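Local coordinates for protein putative D-tyrosyl-tRNA(Tyr) deacylase 2 (Leishmania major, PDB 1TC5) that probably hydrolyses D-tyrosyl-tRNA(Tyr) to D-tyrosine and free tRNA(Tyr), and so may protect the cell against the harmful effect of D-tyrosine, at residues 53-66 with 125-137. Numbering follows the deposited sequence.
Sequences ITDEALRHAVGVLL and LYDRFCHFVRVAR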
ATOM      1  N   ILE A  53      15.250  19.518  -3.125  1.00 51.00           N
ATOM      2  CA  ILE A  53      15.876  18.410  -2.406  1.00 52.24           C
ATOM      3  C   ILE A  53      17.300  18.211  -2.920  1.00 51.25           C
ATOM      4  O   ILE A  53      17.488  17.887  -4.090  1.00 50.75           O
ATOM      5  CB  ILE A  53      15.037  17.098  -2.576  1.00 52.82           C
ATOM      6  CG1 ILE A  53      13.601  17.291  -2.061  1.00 56.07           C
ATOM      7  CG2 ILE A  53      15.693  15.932  -1.838  1.00 55.08           C
ATOM      8  CD1 ILE A  53      12.567  16.323  -2.639  1.00 56.38           C
ATOM      9  N   THR A  54      18.296  18.421  -2.054  1.00 51.26           N
ATOM     10  CA  THR A  54      19.695  18.206  -2.431  1.00 51.75           C
ATOM     11  C   THR A  54      20.029  16.717  -2.425  1.00 51.78           C
ATOM     12  O   THR A  54      19.175  15.877  -2.122  1.00 51.91           O
ATOM     13  CB  THR A  54      20.682  18.964  -1.492  1.00 52.95           C
ATOM     14  OG1 THR A  54      20.558  18.496  -0.145  1.00 53.80           O
ATOM     15  CG2 THR A  54      20.361  20.457  -1.414  1.00 54.72           C
ATOM     16  N   ASP A  55      21.273  16.398  -2.771  1.00 50.11           N
ATOM     17  CA  ASP A  55      21.783  15.037  -2.642  1.00 49.10           C
ATOM     18  C   ASP A  55      21.928  14.619  -1.185  1.00 47.82           C
ATOM     19  O   ASP A  55      21.661  13.465  -0.861  1.00 47.86           O
ATOM     20  CB  ASP A  55      23.150  14.894  -3.326  1.00 48.71           C
ATOM     21  CG  ASP A  55      23.041  14.537  -4.790  1.00 45.25           C
ATOM     22  OD1 ASP A  55      21.922  14.359  -5.304  1.00 42.73           O
ATOM     23  OD2 ASP A  55      24.042  14.413  -5.511  1.00 51.45           O
ATOM     24  N   GLU A  56      22.368  15.537  -0.318  1.00 44.95           N
ATOM     25  CA  GLU A  56      22.546  15.213   1.105  1.00 44.32           C
ATOM     26  C   GLU A  56      21.202  14.863   1.739  1.00 42.03           C
ATOM     27  O   GLU A  56      21.133  13.981   2.590  1.00 46.05           O
ATOM     28  CB  GLU A  56      23.223  16.358   1.873  1.00 44.93           C
ATOM     29  N   ALA A  57      20.146  15.547   1.297  1.00 37.38           N
ATOM     30  CA  ALA A  57      18.783  15.266   1.737  1.00 36.17           C
ATOM     31  C   ALA A  57      18.211  13.954   1.156  1.00 34.37           C
ATOM     32  O   ALA A  57      17.500  13.236   1.853  1.00 30.41           O
ATOM     33  CB  ALA A  57      17.869  16.443   1.395  1.00 35.94           C
ATOM     34  N   LEU A  58      18.513  13.644  -0.106  1.00 31.87           N
ATOM     35  CA  LEU A  58      18.097  12.364  -0.688  1.00 30.41           C
ATOM     36  C   LEU A  58      18.771  11.188   0.018  1.00 25.97           C
ATOM     37  O   LEU A  58      18.128  10.179   0.286  1.00 27.10           O
ATOM     38  CB  LEU A  58      18.422  12.281  -2.182  1.00 29.97           C
ATOM     39  CG  LEU A  58      17.367  12.676  -3.213  1.00 32.67           C
ATOM     40  CD1 LEU A  58      17.927  12.386  -4.595  1.00 34.76           C
ATOM     41  CD2 LEU A  58      16.024  11.971  -3.024  1.00 34.33           C
ATOM     42  N   ARG A  59      20.061  11.328   0.285  1.00 24.96           N
ATOM     43  CA  ARG A  59      20.866  10.297   0.961  1.00 27.30           C
ATOM     44  C   ARG A  59      20.412  10.107   2.408  1.00 27.75           C
ATOM     45  O   ARG A  59      20.489   9.002   2.961  1.00 24.67           O
ATOM     46  CB  ARG A  59      22.347  10.691   0.970  1.00 28.85           C
ATOM     47  CG  ARG A  59      23.108  10.354  -0.304  1.00 31.69           C
ATOM     48  CD  ARG A  59      24.633  10.336  -0.137  1.00 34.01           C
ATOM     49  NE  ARG A  59      25.334  10.393  -1.425  1.00 32.00           N
ATOM     50  CZ  ARG A  59      25.722  11.513  -2.036  1.00 39.60           C
ATOM     51  NH1 ARG A  59      25.498  12.710  -1.492  1.00 42.45           N
ATOM     52  NH2 ARG A  59      26.342  11.440  -3.210  1.00 43.12           N
ATOM     53  N   HIS A  60      19.973  11.205   3.018  1.00 28.21           N
ATOM     54  CA  HIS A  60      19.374  11.155   4.342  1.00 30.65           C
ATOM     55  C   HIS A  60      18.118  10.314   4.305  1.00 27.78           C
ATOM     56  O   HIS A  60      17.868   9.531   5.203  1.00 29.31           O
ATOM     57  CB  HIS A  60      19.010  12.557   4.875  1.00 32.98           C
ATOM     58  CG  HIS A  60      18.178  12.530   6.124  1.00 38.16           C
ATOM     59  ND1 HIS A  60      16.820  12.771   6.126  1.00 41.25           N
ATOM     60  CD2 HIS A  60      18.510  12.255   7.408  1.00 41.68           C
ATOM     61  CE1 HIS A  60      16.356  12.662   7.357  1.00 40.84           C
ATOM     62  NE2 HIS A  60      17.361  12.351   8.154  1.00 42.66           N
ATOM     63  N   ALA A  61      17.311  10.495   3.271  1.00 24.72           N
ATOM     64  CA  ALA A  61      16.070   9.748   3.176  1.00 22.92           C
ATOM     65  C   ALA A  61      16.329   8.265   2.956  1.00 19.01           C
ATOM     66  O   ALA A  61      15.555   7.427   3.431  1.00 18.37           O
ATOM     67  CB  ALA A  61      15.177  10.296   2.077  1.00 25.03           C
ATOM     68  N   VAL A  62      17.387   7.945   2.225  1.00 18.34           N
ATOM     69  CA  VAL A  62      17.754   6.553   1.973  1.00 18.34           C
ATOM     70  C   VAL A  62      18.208   5.946   3.311  1.00 17.85           C
ATOM     71  O   VAL A  62      17.895   4.810   3.608  1.00 17.04           O
ATOM     72  CB  VAL A  62      18.858   6.424   0.895  1.00 18.21           C
ATOM     73  CG1 VAL A  62      19.410   4.987   0.832  1.00 19.22           C
ATOM     74  CG2 VAL A  62      18.335   6.814  -0.461  1.00 20.59           C
ATOM     75  N   GLY A  63      18.923   6.726   4.110  1.00 17.70           N
ATOM     76  CA  GLY A  63      19.360   6.292   5.426  1.00 19.37           C
ATOM     77  C   GLY A  63      18.205   5.953   6.342  1.00 21.94           C
ATOM     78  O   GLY A  63      18.261   4.981   7.088  1.00 22.37           O
ATOM     79  N   VAL A  64      17.141   6.749   6.281  1.00 21.58           N
ATOM     80  CA  VAL A  64      15.945   6.456   7.071  1.00 21.96           C
ATOM     81  C   VAL A  64      15.331   5.136   6.610  1.00 22.17           C
ATOM     82  O   VAL A  64      15.000   4.276   7.416  1.00 21.02           O
ATOM     83  CB  VAL A  64      14.887   7.591   6.971  1.00 21.35           C
ATOM     84  CG1 VAL A  64      13.514   7.150   7.560  1.00 24.36           C
ATOM     85  CG2 VAL A  64      15.393   8.867   7.654  1.00 24.28           C
ATOM     86  N   LEU A  65      15.201   4.971   5.299  1.00 22.85           N
ATOM     87  CA  LEU A  65      14.725   3.714   4.736  1.00 21.27           C
ATOM     88  C   LEU A  65      15.547   2.491   5.159  1.00 18.35           C
ATOM     89  O   LEU A  65      14.981   1.453   5.461  1.00 17.53           O
ATOM     90  CB  LEU A  65      14.689   3.790   3.205  1.00 22.26           C
ATOM     91  CG  LEU A  65      14.311   2.487   2.486  1.00 23.57           C
ATOM     92  CD1 LEU A  65      12.862   2.052   2.833  1.00 25.49           C
ATOM     93  CD2 LEU A  65      14.456   2.651   0.998  1.00 27.67           C
ATOM     94  N   LEU A  66      16.873   2.606   5.181  1.00 19.26           N
ATOM     95  CA  LEU A  66      17.736   1.447   5.409  1.00 17.14           C
ATOM     96  C   LEU A  66      18.166   1.235   6.856  1.00 15.71           C
ATOM     97  O   LEU A  66      18.374   0.094   7.259  1.00 18.58           O
ATOM     98  CB  LEU A  66      18.969   1.511   4.490  1.00 17.97           C
ATOM     99  CG  LEU A  66      18.678   1.598   2.995  1.00 16.74           C
ATOM    100  CD1 LEU A  66      20.008   1.637   2.209  1.00 19.54           C
ATOM    101  CD2 LEU A  66      17.781   0.470   2.494  1.00 17.03           C
ATOM    102  N   LEU A 125      14.593  13.264  -9.249  1.00 15.18           N
ATOM    103  CA  LEU A 125      14.694  12.836  -7.850  1.00 15.40           C
ATOM    104  C   LEU A 125      14.512  11.319  -7.742  1.00 16.03           C
ATOM    105  O   LEU A 125      15.215  10.655  -6.984  1.00 15.45           O
ATOM    106  CB  LEU A 125      13.677  13.571  -6.971  1.00 15.77           C
ATOM    107  CG  LEU A 125      13.900  15.088  -6.766  1.00 14.95           C
ATOM    108  CD1 LEU A 125      12.674  15.735  -6.169  1.00 16.04           C
ATOM    109  CD2 LEU A 125      15.086  15.330  -5.862  1.00 18.93           C
ATOM    110  N   TYR A 126      13.578  10.782  -8.517  1.00 16.39           N
ATOM    111  CA  TYR A 126      13.255   9.350  -8.474  1.00 15.54           C
ATOM    112  C   TYR A 126      14.438   8.523  -8.952  1.00 15.84           C
ATOM    113  O   TYR A 126      14.827   7.524  -8.334  1.00 13.48           O
ATOM    114  CB  TYR A 126      12.068   9.022  -9.376  1.00 16.16           C
ATOM    115  CG  TYR A 126      11.778   7.542  -9.487  1.00 14.78           C
ATOM    116  CD1 TYR A 126      11.253   6.834  -8.404  1.00 20.33           C
ATOM    117  CD2 TYR A 126      12.022   6.851 -10.657  1.00 14.15           C
ATOM    118  CE1 TYR A 126      11.007   5.470  -8.479  1.00 18.28           C
ATOM    119  CE2 TYR A 126      11.762   5.492 -10.744  1.00 18.25           C
ATOM    120  CZ  TYR A 126      11.253   4.806  -9.658  1.00 18.14           C
ATOM    121  OH  TYR A 126      10.977   3.446  -9.749  1.00 14.48           O
ATOM    122  N   ASP A 127      14.975   8.940 -10.079  1.00 17.85           N
ATOM    123  CA  ASP A 127      16.164   8.319 -10.629  1.00 20.19           C
ATOM    124  C   ASP A 127      17.347   8.361  -9.648  1.00 20.53           C
ATOM    125  O   ASP A 127      18.060   7.373  -9.471  1.00 19.67           O
ATOM    126  CB  ASP A 127      16.525   9.017 -11.935  1.00 20.02           C
ATOM    127  CG  ASP A 127      17.609   8.308 -12.684  1.00 28.94           C
ATOM    128  OD1 ASP A 127      17.334   7.201 -13.186  1.00 34.55           O
ATOM    129  OD2 ASP A 127      18.758   8.781 -12.822  1.00 30.91           O
ATOM    130  N   ARG A 128      17.540   9.516  -9.016  1.00 21.04           N
ATOM    131  CA  ARG A 128      18.657   9.716  -8.093  1.00 19.23           C
ATOM    132  C   ARG A 128      18.461   8.874  -6.854  1.00 18.21           C
ATOM    133  O   ARG A 128      19.393   8.252  -6.360  1.00 18.33           O
ATOM    134  CB  ARG A 128      18.778  11.200  -7.751  1.00 21.64           C
ATOM    135  CG  ARG A 128      20.080  11.616  -7.123  1.00 26.86           C
ATOM    136  CD  ARG A 128      21.224  11.707  -8.103  1.00 36.07           C
ATOM    137  NE  ARG A 128      22.496  12.010  -7.439  1.00 40.81           N
ATOM    138  CZ  ARG A 128      23.685  11.523  -7.799  1.00 45.39           C
ATOM    139  NH1 ARG A 128      23.819  10.688  -8.829  1.00 45.95           N
ATOM    140  NH2 ARG A 128      24.762  11.881  -7.119  1.00 49.52           N
ATOM    141  N   PHE A 129      17.226   8.817  -6.384  1.00 18.09           N
ATOM    142  CA  PHE A 129      16.876   8.029  -5.220  1.00 16.79           C
ATOM    143  C   PHE A 129      17.080   6.527  -5.447  1.00 14.71           C
ATOM    144  O   PHE A 129      17.590   5.845  -4.565  1.00 17.17           O
ATOM    145  CB  PHE A 129      15.430   8.306  -4.814  1.00 18.94           C
ATOM    146  CG  PHE A 129      14.964   7.492  -3.656  1.00 17.99           C
ATOM    147  CD1 PHE A 129      15.167   7.944  -2.353  1.00 23.07           C
ATOM    148  CD2 PHE A 129      14.315   6.278  -3.862  1.00 23.81           C
ATOM    149  CE1 PHE A 129      14.724   7.201  -1.268  1.00 22.97           C
ATOM    150  CE2 PHE A 129      13.850   5.522  -2.767  1.00 22.17           C
ATOM    151  CZ  PHE A 129      14.074   5.982  -1.477  1.00 22.68           C
ATOM    152  N   CYS A 130      16.719   6.025  -6.631  1.00 12.84           N
ATOM    153  CA  CYS A 130      16.916   4.623  -6.955  1.00 15.32           C
ATOM    154  C   CYS A 130      18.412   4.298  -7.087  1.00 15.35           C
ATOM    155  O   CYS A 130      18.850   3.234  -6.646  1.00 15.91           O
ATOM    156  CB  CYS A 130      16.161   4.241  -8.240  1.00 16.12           C
ATOM    157  SG  CYS A 130      14.321   4.329  -8.161  1.00 18.49           S
ATOM    158  N   HIS A 131      19.176   5.209  -7.694  1.00 13.93           N
ATOM    159  CA  HIS A 131      20.637   5.071  -7.759  1.00 14.89           C
ATOM    160  C   HIS A 131      21.281   4.923  -6.357  1.00 15.39           C
ATOM    161  O   HIS A 131      22.124   4.044  -6.130  1.00 15.43           O
ATOM    162  CB  HIS A 131      21.242   6.266  -8.514  1.00 15.22           C
ATOM    163  CG  HIS A 131      22.738   6.338  -8.429  1.00 20.16           C
ATOM    164  ND1 HIS A 131      23.554   5.285  -8.788  1.00 23.53           N
ATOM    165  CD2 HIS A 131      23.562   7.325  -8.002  1.00 21.97           C
ATOM    166  CE1 HIS A 131      24.818   5.625  -8.596  1.00 19.24           C
ATOM    167  NE2 HIS A 131      24.849   6.854  -8.111  1.00 20.46           N
ATOM    168  N   PHE A 132      20.904   5.808  -5.433  1.00 15.85           N
ATOM    169  CA  PHE A 132      21.447   5.806  -4.086  1.00 15.31           C
ATOM    170  C   PHE A 132      21.110   4.515  -3.362  1.00 16.02           C
ATOM    171  O   PHE A 132      21.904   4.032  -2.584  1.00 16.08           O
ATOM    172  CB  PHE A 132      20.941   7.013  -3.286  1.00 16.18           C
ATOM    173  CG  PHE A 132      21.565   8.337  -3.671  1.00 23.32           C
ATOM    174  CD1 PHE A 132      22.806   8.413  -4.314  1.00 26.17           C
ATOM    175  CD2 PHE A 132      20.917   9.527  -3.341  1.00 25.33           C
ATOM    176  CE1 PHE A 132      23.370   9.642  -4.639  1.00 26.42           C
ATOM    177  CE2 PHE A 132      21.477  10.760  -3.667  1.00 25.60           C
ATOM    178  CZ  PHE A 132      22.714  10.815  -4.311  1.00 24.93           C
ATOM    179  N   VAL A 133      19.919   3.965  -3.601  1.00 18.37           N
ATOM    180  CA  VAL A 133      19.508   2.713  -2.947  1.00 16.81           C
ATOM    181  C   VAL A 133      20.344   1.563  -3.512  1.00 16.96           C
ATOM    182  O   VAL A 133      20.890   0.766  -2.762  1.00 18.30           O
ATOM    183  CB  VAL A 133      17.963   2.454  -3.085  1.00 17.45           C
ATOM    184  CG1 VAL A 133      17.515   1.088  -2.468  1.00 14.63           C
ATOM    185  CG2 VAL A 133      17.180   3.584  -2.424  1.00 14.09           C
ATOM    186  N   ARG A 134      20.478   1.502  -4.834  1.00 15.64           N
ATOM    187  CA  ARG A 134      21.337   0.507  -5.486  1.00 16.67           C
ATOM    188  C   ARG A 134      22.746   0.510  -4.893  1.00 17.23           C
ATOM    189  O   ARG A 134      23.309  -0.553  -4.596  1.00 15.43           O
ATOM    190  CB  ARG A 134      21.470   0.774  -7.000  1.00 14.70           C
ATOM    191  CG  ARG A 134      20.273   0.397  -7.874  1.00 18.41           C
ATOM    192  CD  ARG A 134      20.479   0.809  -9.350  1.00 20.21           C
ATOM    193  NE  ARG A 134      19.312   1.455  -9.911  1.00 33.20           N
ATOM    194  CZ  ARG A 134      19.325   2.526 -10.682  1.00 39.33           C
ATOM    195  NH1 ARG A 134      20.458   3.134 -11.008  1.00 37.29           N
ATOM    196  NH2 ARG A 134      18.171   2.995 -11.138  1.00 46.73           N
ATOM    197  N   VAL A 135      23.302   1.709  -4.721  1.00 17.30           N
ATOM    198  CA  VAL A 135      24.668   1.865  -4.228  1.00 16.96           C
ATOM    199  C   VAL A 135      24.754   1.380  -2.776  1.00 18.32           C
ATOM    200  O   VAL A 135      25.670   0.633  -2.431  1.00 19.09           O
ATOM    201  CB  VAL A 135      25.167   3.326  -4.412  1.00 17.29           C
ATOM    202  CG1 VAL A 135      26.489   3.574  -3.702  1.00 20.99           C
ATOM    203  CG2 VAL A 135      25.307   3.635  -5.901  1.00 16.77           C
ATOM    204  N   ALA A 136      23.774   1.753  -1.949  1.00 19.13           N
ATOM    205  CA  ALA A 136      23.762   1.350  -0.533  1.00 19.81           C
ATOM    206  C   ALA A 136      23.488  -0.147  -0.330  1.00 17.80           C
ATOM    207  O   ALA A 136      23.711  -0.682   0.760  1.00 19.98           O
ATOM    208  CB  ALA A 136      22.736   2.184   0.261  1.00 21.87           C
ATOM    209  N   ARG A 137      22.984  -0.809  -1.363  1.00 17.21           N
ATOM    210  CA  ARG A 137      22.741  -2.248  -1.318  1.00 17.96           C
ATOM    211  C   ARG A 137      23.794  -3.064  -2.078  1.00 17.70           C
ATOM    212  O   ARG A 137      23.697  -4.296  -2.150  1.00 20.17           O
ATOM    213  CB  ARG A 137      21.318  -2.560  -1.821  1.00 17.17           C
ATOM    214  CG  ARG A 137      20.225  -1.840  -1.041  1.00 20.76           C
ATOM    215  CD  ARG A 137      20.196  -2.186   0.433  1.00 17.91           C
ATOM    216  NE  ARG A 137      19.543  -3.470   0.689  1.00 16.56           N
ATOM    217  CZ  ARG A 137      19.486  -4.041   1.887  1.00 18.14           C
ATOM    218  NH1 ARG A 137      20.096  -3.489   2.911  1.00 17.02           N
ATOM    219  NH2 ARG A 137      18.838  -5.184   2.060  1.00 21.03           N
TER
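Two helices that cover one face of the mixed beta-sheet of the DTD fold meet here, with Leu58 and Val62 of helix 55-67 set as knobs into holes of helix 119-136. Leu58 reaches between Leu125, Arg128, Phe129 and Phe132, its CD1 lying 3.4 Å from Arg128 CG. With CG1 anti to the backbone N (chi1 170°), Val62 turns CG2 against Phe129 CE1, 3.7 Å away, and Phe132 CB. The helix axes come within 9.7 Å and cross at -53°. Beneath them, Leu65, Leu125 and Phe129 reach the central strand 37-45. In the reverse direction Phe132 is the knob, lodged among Asp55, Leu58, Arg59 and Val62. The extended Arg59 chain passes over one face of the Phe132 ring, a CH-pi contact with CG 3.9 Å from the centroid, while Leu58 CB meets the ring edge. Toward solvent, Arg128 bends at chi2 (76°) and grips the Asp55 carboxylate side-on in a salt bridge, NE donating a hydrogen bond to OD1 (3.2 Å) and NH2 one to OD2 (3.1 Å) from above the carboxylate plane. At the far end Leu66 CD1 presses tightly on Ala136 CB, 3.4 Å away, and Arg137, whose guanidinium hydrogen-bonds the carbonyls of Leu86, Cys89 and Met92, lays CD beside Leu66 CD2.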